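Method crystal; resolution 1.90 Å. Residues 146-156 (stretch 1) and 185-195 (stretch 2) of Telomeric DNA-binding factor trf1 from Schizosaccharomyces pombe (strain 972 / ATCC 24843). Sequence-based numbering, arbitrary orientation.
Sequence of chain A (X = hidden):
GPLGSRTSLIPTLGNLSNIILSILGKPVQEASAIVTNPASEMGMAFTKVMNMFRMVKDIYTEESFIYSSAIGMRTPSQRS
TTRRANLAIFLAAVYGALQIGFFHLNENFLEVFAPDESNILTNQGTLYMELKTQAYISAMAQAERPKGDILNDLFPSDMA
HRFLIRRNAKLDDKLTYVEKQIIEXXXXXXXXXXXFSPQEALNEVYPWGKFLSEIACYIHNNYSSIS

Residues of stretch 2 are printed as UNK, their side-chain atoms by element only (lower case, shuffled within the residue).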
# COMPACT_ATOMS: atom_id res chain seq x y z
N PRO A 146 34.50 -23.36 -6.96
CA PRO A 146 34.44 -24.75 -7.42
C PRO A 146 33.20 -25.45 -6.90
O PRO A 146 32.62 -25.08 -5.87
CB PRO A 146 35.71 -25.38 -6.84
CG PRO A 146 36.02 -24.58 -5.66
CD PRO A 146 35.57 -23.16 -5.96
N LYS A 147 32.82 -26.50 -7.61
CA LYS A 147 31.57 -27.18 -7.31
C LYS A 147 31.59 -27.74 -5.90
O LYS A 147 30.59 -27.63 -5.17
CB LYS A 147 31.27 -28.28 -8.34
CG LYS A 147 32.37 -29.32 -8.57
CD LYS A 147 31.85 -30.41 -9.53
CE LYS A 147 32.91 -31.46 -9.84
NZ LYS A 147 32.89 -32.62 -8.89
N GLY A 148 32.71 -28.32 -5.48
CA GLY A 148 32.81 -28.84 -4.12
C GLY A 148 32.45 -27.82 -3.06
O GLY A 148 31.70 -28.12 -2.13
N ASP A 149 32.97 -26.59 -3.20
CA ASP A 149 32.67 -25.54 -2.22
C ASP A 149 31.19 -25.19 -2.21
O ASP A 149 30.57 -25.02 -1.15
CB ASP A 149 33.50 -24.28 -2.52
CG ASP A 149 34.99 -24.50 -2.37
OD1 ASP A 149 35.40 -25.62 -1.96
OD2 ASP A 149 35.74 -23.54 -2.67
N ILE A 150 30.62 -25.02 -3.40
CA ILE A 150 29.20 -24.71 -3.51
C ILE A 150 28.37 -25.79 -2.84
O ILE A 150 27.45 -25.51 -2.05
CB ILE A 150 28.81 -24.56 -4.99
CG1 ILE A 150 29.76 -23.56 -5.65
CG2 ILE A 150 27.35 -24.18 -5.11
CD1 ILE A 150 29.24 -22.96 -6.88
N LEU A 151 28.70 -27.04 -3.12
CA LEU A 151 27.87 -28.14 -2.64
C LEU A 151 27.96 -28.27 -1.14
O LEU A 151 26.96 -28.59 -0.48
CB LEU A 151 28.26 -29.44 -3.34
CG LEU A 151 27.72 -29.56 -4.75
CD1 LEU A 151 28.42 -30.66 -5.56
CD2 LEU A 151 26.20 -29.81 -4.70
N ASN A 152 29.15 -28.04 -0.56
CA ASN A 152 29.29 -28.16 0.88
C ASN A 152 28.53 -27.06 1.60
O ASN A 152 28.06 -27.27 2.73
CB ASN A 152 30.77 -28.14 1.29
CG ASN A 152 31.46 -29.48 1.04
OD1 ASN A 152 30.82 -30.51 0.78
ND2 ASN A 152 32.79 -29.47 1.12
N ASP A 153 28.36 -25.89 0.97
CA ASP A 153 27.52 -24.86 1.56
C ASP A 153 26.05 -25.23 1.45
O ASP A 153 25.28 -25.04 2.40
CB ASP A 153 27.75 -23.52 0.86
CG ASP A 153 29.08 -22.90 1.22
OD1 ASP A 153 29.79 -23.46 2.09
OD2 ASP A 153 29.41 -21.87 0.62
N LEU A 154 25.64 -25.75 0.29
CA LEU A 154 24.22 -25.95 0.05
C LEU A 154 23.69 -27.24 0.67
O LEU A 154 22.50 -27.32 0.97
CB LEU A 154 23.94 -25.95 -1.44
CG LEU A 154 23.93 -24.56 -2.06
CD1 LEU A 154 23.86 -24.70 -3.56
CD2 LEU A 154 22.77 -23.71 -1.52
N PHE A 155 24.55 -28.24 0.83
CA PHE A 155 24.19 -29.55 1.36
C PHE A 155 25.14 -29.85 2.51
O PHE A 155 26.03 -30.71 2.39
CB PHE A 155 24.28 -30.64 0.29
CG PHE A 155 23.34 -30.46 -0.87
CD1 PHE A 155 22.07 -31.01 -0.83
CD2 PHE A 155 23.74 -29.78 -2.01
CE1 PHE A 155 21.19 -30.86 -1.90
CE2 PHE A 155 22.85 -29.62 -3.08
CZ PHE A 155 21.58 -30.17 -3.02
N PRO A 156 25.00 -29.16 3.63
CA PRO A 156 26.06 -29.14 4.64
C PRO A 156 26.01 -30.39 5.51
O PRO A 156 25.03 -31.13 5.54
CB PRO A 156 25.76 -27.87 5.44
CG PRO A 156 24.27 -27.70 5.33
CD PRO A 156 23.84 -28.33 4.03
N UNK A 185 17.82 -37.90 1.76
CA UNK A 185 17.55 -37.47 0.39
C UNK A 185 18.55 -36.42 -0.06
O UNK A 185 18.99 -36.42 -1.22
c UNK A 185 13.23 -36.64 -0.88
c UNK A 185 15.04 -38.00 0.25
c UNK A 185 16.13 -36.93 0.27
n UNK A 185 11.83 -36.09 -0.79
c UNK A 185 13.63 -37.41 0.37
N UNK A 186 18.89 -35.49 0.83
CA UNK A 186 19.83 -34.44 0.49
C UNK A 186 21.23 -34.99 0.25
O UNK A 186 21.91 -34.57 -0.70
s UNK A 186 18.49 -32.21 1.42
c UNK A 186 19.84 -33.38 1.59
N UNK A 187 21.68 -35.92 1.11
CA UNK A 187 22.99 -36.56 0.92
C UNK A 187 23.08 -37.22 -0.46
O UNK A 187 24.08 -37.05 -1.16
c UNK A 187 24.65 -38.14 1.97
o UNK A 187 22.96 -37.04 3.30
c UNK A 187 23.22 -37.61 2.01
N UNK A 188 22.04 -37.96 -0.84
CA UNK A 188 22.01 -38.61 -2.15
C UNK A 188 22.03 -37.60 -3.29
O UNK A 188 22.69 -37.83 -4.31
c UNK A 188 20.78 -39.50 -2.25
N UNK A 189 21.31 -36.48 -3.14
CA UNK A 189 21.29 -35.47 -4.19
C UNK A 189 22.64 -34.78 -4.31
O UNK A 189 23.10 -34.49 -5.43
c UNK A 189 17.40 -33.88 -6.63
c UNK A 189 20.17 -34.46 -3.92
n UNK A 189 18.57 -34.46 -6.38
c UNK A 189 20.15 -33.28 -4.88
n UNK A 189 16.29 -34.61 -6.69
n UNK A 189 17.32 -32.56 -6.80
c UNK A 189 19.85 -33.75 -6.30
N UNK A 190 23.31 -34.53 -3.18
CA UNK A 190 24.64 -33.94 -3.22
C UNK A 190 25.60 -34.82 -4.02
O UNK A 190 26.33 -34.34 -4.89
c UNK A 190 26.39 -32.85 -1.69
c UNK A 190 26.98 -32.95 -0.29
c UNK A 190 25.15 -33.72 -1.80
n UNK A 190 28.77 -32.08 1.20
c UNK A 190 28.00 -31.86 -0.05
N UNK A 191 25.60 -36.13 -3.74
CA UNK A 191 26.49 -37.04 -4.44
C UNK A 191 26.17 -37.08 -5.93
O UNK A 191 27.07 -36.98 -6.77
c UNK A 191 27.31 -40.80 -3.95
o UNK A 191 26.88 -40.93 -2.78
c UNK A 191 26.87 -39.57 -4.74
c UNK A 191 26.38 -38.44 -3.83
o UNK A 191 28.07 -41.63 -4.49
N UNK A 192 24.89 -37.22 -6.29
CA UNK A 192 24.52 -37.20 -7.70
C UNK A 192 24.99 -35.92 -8.37
O UNK A 192 25.49 -35.94 -9.51
n UNK A 192 21.66 -41.25 -10.09
n UNK A 192 21.49 -38.97 -10.21
n UNK A 192 21.09 -40.03 -8.22
c UNK A 192 22.53 -36.97 -9.26
c UNK A 192 23.02 -37.37 -7.87
c UNK A 192 21.24 -37.65 -9.65
c UNK A 192 21.41 -40.09 -9.51
N UNK A 193 24.87 -34.79 -7.67
CA UNK A 193 25.27 -33.52 -8.27
C UNK A 193 26.78 -33.45 -8.44
O UNK A 193 27.27 -32.96 -9.47
c UNK A 193 22.83 -31.02 -6.55
c UNK A 193 23.24 -32.10 -7.53
c UNK A 193 22.79 -31.73 -8.94
c UNK A 193 24.75 -32.36 -7.42
N UNK A 194 27.54 -33.93 -7.45
CA UNK A 194 28.99 -33.79 -7.52
C UNK A 194 29.57 -34.70 -8.60
O UNK A 194 30.48 -34.29 -9.33
c UNK A 194 29.61 -34.11 -6.16
N UNK A 195 29.04 -35.90 -8.74
CA UNK A 195 29.53 -36.90 -9.69
C UNK A 195 28.89 -36.82 -11.07
O UNK A 195 29.25 -37.62 -11.94
c UNK A 195 30.00 -38.53 -7.81
n UNK A 195 31.25 -38.08 -7.74
o UNK A 195 29.44 -39.08 -6.87
c UNK A 195 29.30 -38.30 -9.13

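Position 185 carries four carbons in a row ending in a nitrogen, the pattern of a lysine, and its side chain makes no contact with stretch 1, the nearest approach being CB to F155 CE1 at 8.2 Å; its terminal nitrogen is hydrogen-bonded elsewhere in the structure. It is K185.

Position 186 has one carbon followed by a sulfur, which identifies a cysteine. Its CB lies 4.1 Å from F155 CD1, and its backbone O is 3.6 Å from the same F155 CD1. This is C186, a buried residue.

At 187, one carbon bears an oxygen and a second carbon: a beta-branched hydroxyl side chain, hence T187. Its CA-to-CB bond points away from stretch 1. Position 188 has a single side-chain carbon and touches nothing on stretch 1; it is A188.

Position 189 shows three carbons, a nitrogen, and a carbon carrying two more nitrogens. That guanidinium group makes it R189. Its CG approaches F155 CZ at 3.9 Å, but the end of the chain leads away, and NH1 and NH2 are hydrogen-bonded elsewhere in the structure.

Position 190 again has four carbons in a row and a terminal nitrogen, here fully extended, with all four chi angles in the t well. The nitrogen sits 2.6 Å from N152 OD1, and the atoms spell K190. Its NZ donates to N152 OD1 at that distance and makes a weak hydrogen bond to F155 O, with NZ and O 3.3 Å apart. The aliphatic part contributes too: K190 CD is 3.6 Å from F155 CB, and K190 CE is 3.5 Å from L151 O.

Position 191, three carbons with two oxygens on the third, is E191; its CA-to-CB bond points away. Position 192 repeats the guanidinium pattern and is R192, out of reach of stretch 1 and touching a crystal neighbour.

Position 193 has four carbons forked at the second, a leucine rather than an isoleucine because CB is unbranched. L193 CD1 lies 3.7 Å from F155 CE2, while L193 CB lies 4.0 Å from L151 CD2. Position 194 has one carbon, 3.7 Å from L151 CD1, and is A194; its backbone O accepts a hydrogen bond from K147 NZ at 3.0 Å. Position 195 has two carbons, the second carrying an oxygen and a nitrogen, which gives N195, with no contact to stretch 1.

The two helices run nearly antiparallel, at 168°, with axes 10.5 Å apart at closest approach. In this register K147 lies nearest A194 (CA to CA 7.1 Å) and F155 nearest K190 (CA to CA 6.4 Å). L151, one turn on from K147, packs on L193 and A194. F155, just past its helix, reaches C186, R189 and L193, with K190 CA over one face of its ring. K147 NZ bonds to A194 O at one end, and K190 runs alongside F155 to bring its NZ to N152 OD1 and, weakly, to F155 O. Together the stretches bury 460 Å².

Stretch 2 (185-195) KCTARKERLAN
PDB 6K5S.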